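Local coordinates for protein ribulose-bisphosphate carboxylase (Alicyclobacillus acidocaldarius subsp. acidocaldarius, PDB 4NAS) that belongs to the ribulose-bisphosphate carboxylase large-chain family, joins an N-terminal domain to a TIM-barrel catalytic domain, and carries bound calcium ions, at residues Q122-K127 / V250-A255; L291-G296 / H329-P334. All coordinates share one frame; numbering follows the deposited sequence.

Interaction 1. Residues Q122-K127 / V250-A255. With CA (calcium ion), chain L.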
loop_
_atom_site.group_PDB
_atom_site.type_symbol
_atom_site.label_atom_id
_atom_site.label_comp_id
_atom_site.label_asym_id
_atom_site.label_seq_id
_atom_site.Cartn_x
_atom_site.Cartn_y
_atom_site.Cartn_z
ATOM N N GLN B 122 -13.109 -11.878 11.676
ATOM C CA GLN B 122 -12.231 -11.068 12.509
ATOM C C GLN B 122 -12.080 -9.644 11.950
ATOM O O GLN B 122 -11.476 -8.776 12.581
ATOM C CB GLN B 122 -10.856 -11.727 12.613
ATOM C CG GLN B 122 -10.839 -13.039 13.380
ATOM C CD GLN B 122 -9.425 -13.559 13.502
ATOM O OE1 GLN B 122 -8.609 -12.978 14.220
ATOM N NE2 GLN B 122 -9.109 -14.623 12.768
ATOM N N PHE B 123 -12.610 -9.412 10.756
ATOM C CA PHE B 123 -12.547 -8.078 10.162
ATOM C C PHE B 123 -13.890 -7.371 10.413
ATOM O O PHE B 123 -14.916 -8.048 10.562
ATOM C CB PHE B 123 -12.260 -8.194 8.675
ATOM C CG PHE B 123 -10.866 -8.642 8.352
ATOM C CD1 PHE B 123 -9.780 -7.805 8.585
ATOM C CD2 PHE B 123 -10.638 -9.898 7.805
ATOM C CE1 PHE B 123 -8.484 -8.223 8.271
ATOM C CE2 PHE B 123 -9.349 -10.325 7.485
ATOM C CZ PHE B 123 -8.273 -9.480 7.716
ATOM N N PRO B 124 -13.899 -6.014 10.473
ATOM C CA PRO B 124 -15.125 -5.323 10.888
ATOM C C PRO B 124 -16.266 -5.368 9.878
ATOM O O PRO B 124 -17.411 -5.458 10.294
ATOM C CB PRO B 124 -14.668 -3.868 11.064
ATOM C CG PRO B 124 -13.486 -3.745 10.154
ATOM C CD PRO B 124 -12.784 -5.067 10.289
ATOM N N GLY B 125 -16.002 -5.262 8.579
ATOM C CA GLY B 125 -17.112 -5.105 7.642
ATOM C C GLY B 125 -17.757 -3.726 7.782
ATOM O O GLY B 125 -17.421 -2.959 8.691
ATOM N N PRO B 126 -18.685 -3.396 6.876
ATOM C CA PRO B 126 -19.275 -2.052 6.858
ATOM C C PRO B 126 -20.116 -1.816 8.118
ATOM O O PRO B 126 -20.754 -2.757 8.603
ATOM C CB PRO B 126 -20.156 -2.081 5.606
ATOM C CG PRO B 126 -19.498 -3.134 4.719
ATOM C CD PRO B 126 -19.098 -4.195 5.706
ATOM N N LYS B 127 -20.045 -0.612 8.671
ATOM C CA LYS B 127 -20.862 -0.248 9.819
ATOM C C LYS B 127 -22.302 -0.053 9.345
ATOM O O LYS B 127 -23.250 -0.420 10.042
ATOM C CB LYS B 127 -20.312 1.021 10.490
ATOM C CG LYS B 127 -20.964 1.351 11.847
ATOM C CD LYS B 127 -20.367 2.574 12.539
ATOM C CE LYS B 127 -19.000 2.299 13.193
ATOM N NZ LYS B 127 -17.803 2.939 12.506
ATOM N N VAL B 250 -5.652 0.696 8.917
ATOM C CA VAL B 250 -5.989 2.032 9.378
ATOM C C VAL B 250 -7.483 2.249 9.240
ATOM O O VAL B 250 -8.151 2.640 10.207
ATOM C CB VAL B 250 -5.270 3.144 8.566
ATOM C CG1 VAL B 250 -5.995 4.463 8.742
ATOM C CG2 VAL B 250 -3.841 3.311 9.011
ATOM N N VAL B 251 -8.003 2.000 8.035
ATOM C CA VAL B 251 -9.439 2.113 7.769
ATOM C C VAL B 251 -10.285 1.144 8.593
ATOM O O VAL B 251 -11.390 1.496 9.024
ATOM C CB VAL B 251 -9.742 1.971 6.240
ATOM C CG1 VAL B 251 -11.227 2.136 5.953
ATOM C CG2 VAL B 251 -8.944 3.028 5.482
ATOM N N ALA B 252 -9.763 -0.062 8.839
ATOM C CA ALA B 252 -10.477 -1.054 9.662
ATOM C C ALA B 252 -10.827 -0.536 11.050
ATOM O O ALA B 252 -11.939 -0.779 11.555
ATOM C CB ALA B 252 -9.671 -2.362 9.782
ATOM N N ASP B 253 -9.893 0.175 11.676
ATOM C CA ASP B 253 -10.145 0.706 13.023
ATOM C C ASP B 253 -11.278 1.737 13.015
ATOM O O ASP B 253 -12.060 1.822 13.960
ATOM C CB ASP B 253 -8.881 1.328 13.629
ATOM C CG ASP B 253 -7.827 0.284 14.029
ATOM O OD1 ASP B 253 -8.120 -0.936 14.070
ATOM O OD2 ASP B 253 -6.687 0.698 14.302
ATOM N N LEU B 254 -11.351 2.521 11.942
ATOM C CA LEU B 254 -12.430 3.520 11.781
ATOM C C LEU B 254 -13.798 2.849 11.640
ATOM O O LEU B 254 -14.802 3.276 12.228
ATOM C CB LEU B 254 -12.199 4.345 10.520
ATOM C CG LEU B 254 -11.188 5.496 10.434
ATOM C CD1 LEU B 254 -9.861 5.162 11.054
ATOM C CD2 LEU B 254 -10.999 5.875 8.959
ATOM N N ALA B 255 -13.835 1.812 10.821
ATOM C CA ALA B 255 -15.074 1.105 10.569
ATOM C C ALA B 255 -15.522 0.338 11.829
ATOM O O ALA B 255 -16.712 0.111 12.058
ATOM C CB ALA B 255 -14.885 0.171 9.360
HETATM CA CA CA L . -18.763 -5.960 12.191
HETATM O O HOH W 1 -17.143 -7.837 12.401
HETATM O O HOH W 2 -18.072 -1.935 11.058
HETATM O O HOH W 3 -20.302 -4.052 11.192
HETATM O O HOH W 4 -20.026 -7.190 10.425
HETATM O O HOH W 5 -20.720 -7.716 13.323
HETATM O O HOH W 6 -17.616 -4.248 13.214
#
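The ammonium group of K127 reaches the carbonyl oxygens of L254 and A255, with NZ 3.0 Å from L254 O in a weak hydrogen bond and 3.1 Å from A255 O in another. D257 O and V260 O, just beyond the segment, also accept from this nitrogen, V260 being its strongest partner. K127 CG stands anti to the backbone N (chi1 -170°), and the chain then bends at chi3 and chi4, which brings NZ to the last turn of helix 248-256. A long lysine suits this place, since its three N-H groups can be shared among several carbonyls, which fits the two weak bonds. Further back along the loop, the P124 ring lies against the helix, CG 3.6 Å from A252 O, 4.1 Å from A252 CB and 4.2 Å from A255 CB, the small alanines letting the ring come close. A water bridges G125 O and A255 O, donating to both, and glycine suits position 125 because its phi is positive (70°). The P124 carbonyl points away from the helix, and its O binds the calcium ion at 2.4 Å. Water completes the modelled shell, two molecules donating onward to F123 O and P126 O. With the ammonium group, presumably charged, at the carbonyl end of the helix, the contact probably gains from the helix dipole, while the calcium ion would help fix the loop's backbone.

Interaction 2. Residues L291-G296 / H329-P334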
loop_
_atom_site.group_PDB
_atom_site.type_symbol
_atom_site.label_atom_id
_atom_site.label_comp_id
_atom_site.label_asym_id
_atom_site.label_seq_id
_atom_site.Cartn_x
_atom_site.Cartn_y
_atom_site.Cartn_z
ATOM N N LEU B 291 -11.283 -6.674 -0.335
ATOM C CA LEU B 291 -10.598 -6.006 0.770
ATOM C C LEU B 291 -11.347 -4.770 1.299
ATOM O O LEU B 291 -11.345 -4.498 2.507
ATOM C CB LEU B 291 -9.202 -5.579 0.319
ATOM C CG LEU B 291 -8.260 -6.742 -0.016
ATOM C CD1 LEU B 291 -6.836 -6.247 -0.186
ATOM C CD2 LEU B 291 -8.335 -7.778 1.057
HETATM N N MSE B 292 -11.961 -4.018 0.387
HETATM C CA MSE B 292 -12.751 -2.844 0.764
HETATM C C MSE B 292 -13.941 -3.184 1.655
HETATM O O MSE B 292 -14.195 -2.502 2.645
HETATM C CB MSE B 292 -13.264 -2.124 -0.485
HETATM C CG MSE B 292 -12.204 -1.436 -1.287
HETATM SE SE MSE B 292 -11.282 -0.108 -0.225
HETATM C CE MSE B 292 -10.306 0.702 -1.671
ATOM N N ARG B 293 -14.687 -4.229 1.291
ATOM C CA ARG B 293 -15.826 -4.652 2.107
ATOM C C ARG B 293 -15.344 -5.115 3.496
ATOM O O ARG B 293 -15.939 -4.790 4.534
ATOM C CB ARG B 293 -16.643 -5.746 1.389
ATOM C CG ARG B 293 -17.841 -6.259 2.170
ATOM C CD ARG B 293 -18.651 -7.224 1.298
ATOM N NE ARG B 293 -19.931 -7.572 1.902
ATOM C CZ ARG B 293 -20.774 -8.467 1.395
ATOM N NH1 ARG B 293 -21.917 -8.731 2.019
ATOM N NH2 ARG B 293 -20.454 -9.119 0.287
ATOM N N LEU B 294 -14.242 -5.843 3.523
ATOM C CA LEU B 294 -13.732 -6.337 4.804
ATOM C C LEU B 294 -13.292 -5.183 5.699
ATOM O O LEU B 294 -13.501 -5.208 6.908
ATOM C CB LEU B 294 -12.543 -7.264 4.580
ATOM C CG LEU B 294 -12.825 -8.593 3.865
ATOM C CD1 LEU B 294 -11.506 -9.384 3.610
ATOM C CD2 LEU B 294 -13.815 -9.412 4.661
ATOM N N ALA B 295 -12.676 -4.179 5.079
ATOM C CA ALA B 295 -12.128 -3.034 5.791
ATOM C C ALA B 295 -13.227 -2.098 6.308
ATOM O O ALA B 295 -13.002 -1.355 7.259
ATOM C CB ALA B 295 -11.141 -2.277 4.892
ATOM N N GLY B 296 -14.402 -2.117 5.673
ATOM C CA GLY B 296 -15.549 -1.384 6.195
ATOM C C GLY B 296 -16.132 -0.276 5.319
ATOM O O GLY B 296 -16.879 0.570 5.799
ATOM N N HIS B 329 -20.854 -10.049 6.634
ATOM C CA HIS B 329 -20.798 -8.585 6.628
ATOM C C HIS B 329 -21.919 -8.029 5.751
ATOM O O HIS B 329 -22.425 -8.728 4.870
ATOM C CB HIS B 329 -19.429 -8.098 6.151
ATOM C CG HIS B 329 -18.292 -8.655 6.943
ATOM N ND1 HIS B 329 -18.284 -8.668 8.323
ATOM C CD2 HIS B 329 -17.136 -9.252 6.559
ATOM C CE1 HIS B 329 -17.173 -9.239 8.753
ATOM N NE2 HIS B 329 -16.461 -9.612 7.703
ATOM N N LYS B 330 -22.305 -6.785 6.014
ATOM C CA LYS B 330 -23.251 -6.050 5.184
ATOM C C LYS B 330 -22.695 -5.830 3.773
ATOM O O LYS B 330 -21.478 -5.706 3.583
ATOM C CB LYS B 330 -23.555 -4.670 5.809
ATOM C CG LYS B 330 -24.209 -4.694 7.210
ATOM C CD LYS B 330 -24.275 -3.272 7.751
ATOM C CE LYS B 330 -25.266 -3.114 8.889
ATOM N NZ LYS B 330 -24.803 -3.830 10.079
ATOM N N PRO B 331 -23.592 -5.752 2.778
ATOM C CA PRO B 331 -23.221 -5.446 1.389
ATOM C C PRO B 331 -22.887 -3.967 1.199
ATOM O O PRO B 331 -23.313 -3.103 1.974
ATOM C CB PRO B 331 -24.486 -5.816 0.608
ATOM C CG PRO B 331 -25.573 -5.557 1.572
ATOM C CD PRO B 331 -25.047 -5.978 2.912
ATOM N N VAL B 332 -22.121 -3.689 0.161
ATOM C CA VAL B 332 -21.565 -2.367 -0.072
ATOM C C VAL B 332 -22.227 -1.779 -1.313
ATOM O O VAL B 332 -22.530 -2.512 -2.245
ATOM C CB VAL B 332 -20.050 -2.454 -0.317
ATOM C CG1 VAL B 332 -19.447 -1.062 -0.583
ATOM C CG2 VAL B 332 -19.375 -3.142 0.862
ATOM N N LEU B 333 -22.450 -0.466 -1.315
ATOM C CA LEU B 333 -22.992 0.224 -2.484
ATOM C C LEU B 333 -21.886 0.493 -3.489
ATOM O O LEU B 333 -20.880 1.096 -3.149
ATOM C CB LEU B 333 -23.623 1.569 -2.071
ATOM C CG LEU B 333 -25.051 1.612 -1.534
ATOM C CD1 LEU B 333 -25.290 2.944 -0.806
ATOM C CD2 LEU B 333 -26.046 1.453 -2.685
ATOM N N PRO B 334 -22.055 0.031 -4.728
ATOM C CA PRO B 334 -21.082 0.364 -5.774
ATOM C C PRO B 334 -21.297 1.761 -6.351
ATOM O O PRO B 334 -22.447 2.193 -6.627
ATOM C CB PRO B 334 -21.334 -0.702 -6.845
ATOM C CG PRO B 334 -22.749 -1.130 -6.624
ATOM C CD PRO B 334 -23.040 -0.973 -5.165
#
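R293 gives its guanidinium to two successive backbone carbonyls, and in each bond the donor stands above the plane of its own carbonyl. NE donates to K330 O at 2.9 Å, about 48° out of the K330 carbonyl plane, and NH1 donates to H329 O at 2.9 Å. The two oxygens sit at the guanidinium edge, tilted from its plane, while P331 CA covers one face. NH2 turns to A325 O and H322 O, so backbone oxygens on several sides take up this buried charge. CG is anti to the backbone N (chi1 179°), and the chain runs extended to NE, sliding past V332 in the opposite direction with R293 CG 3.7 Å from V332 CG2. In the TIM barrel this joins the C-terminal end of helix 284-295 to the loop entering strand 333-337, at the N-terminal end of the barrel strands. The helix ends in a Schellman motif whose C-prime residue is G296, and its positive phi of 118° calls for glycine. Beside the arginine, L294 CD2 lies at the edge of the H329 ring, 3.8 Å from H329 CD2, apolar carbon against ring carbon. H329 NE2 hydrogen-bonds to V120 O, which probably helps set the turn of the imidazole.

How the interactions relate
The two contacts meet along the 122-127 loop, which lies between helix 248-256 and the end of helix 284-295. G125 N probably hydrogen-bonds to L294 O (3.0 Å), P126 packs on R293 O, and A255 CB touches A295 O. Interaction 1 is buried, although its loop carries a calcium ion with its water; interaction 2 is only partly buried, with K330 exposed, and the nearest atom of the H329 side chain is about 5 Å from that same ion. In both, a long basic side chain takes backbone carbonyls as acceptors: the lysine in weak bonds at a helix end, the arginine with a flat guanidinium whose N-H groups reach two successive loop carbonyls in stronger, though bent, bonds.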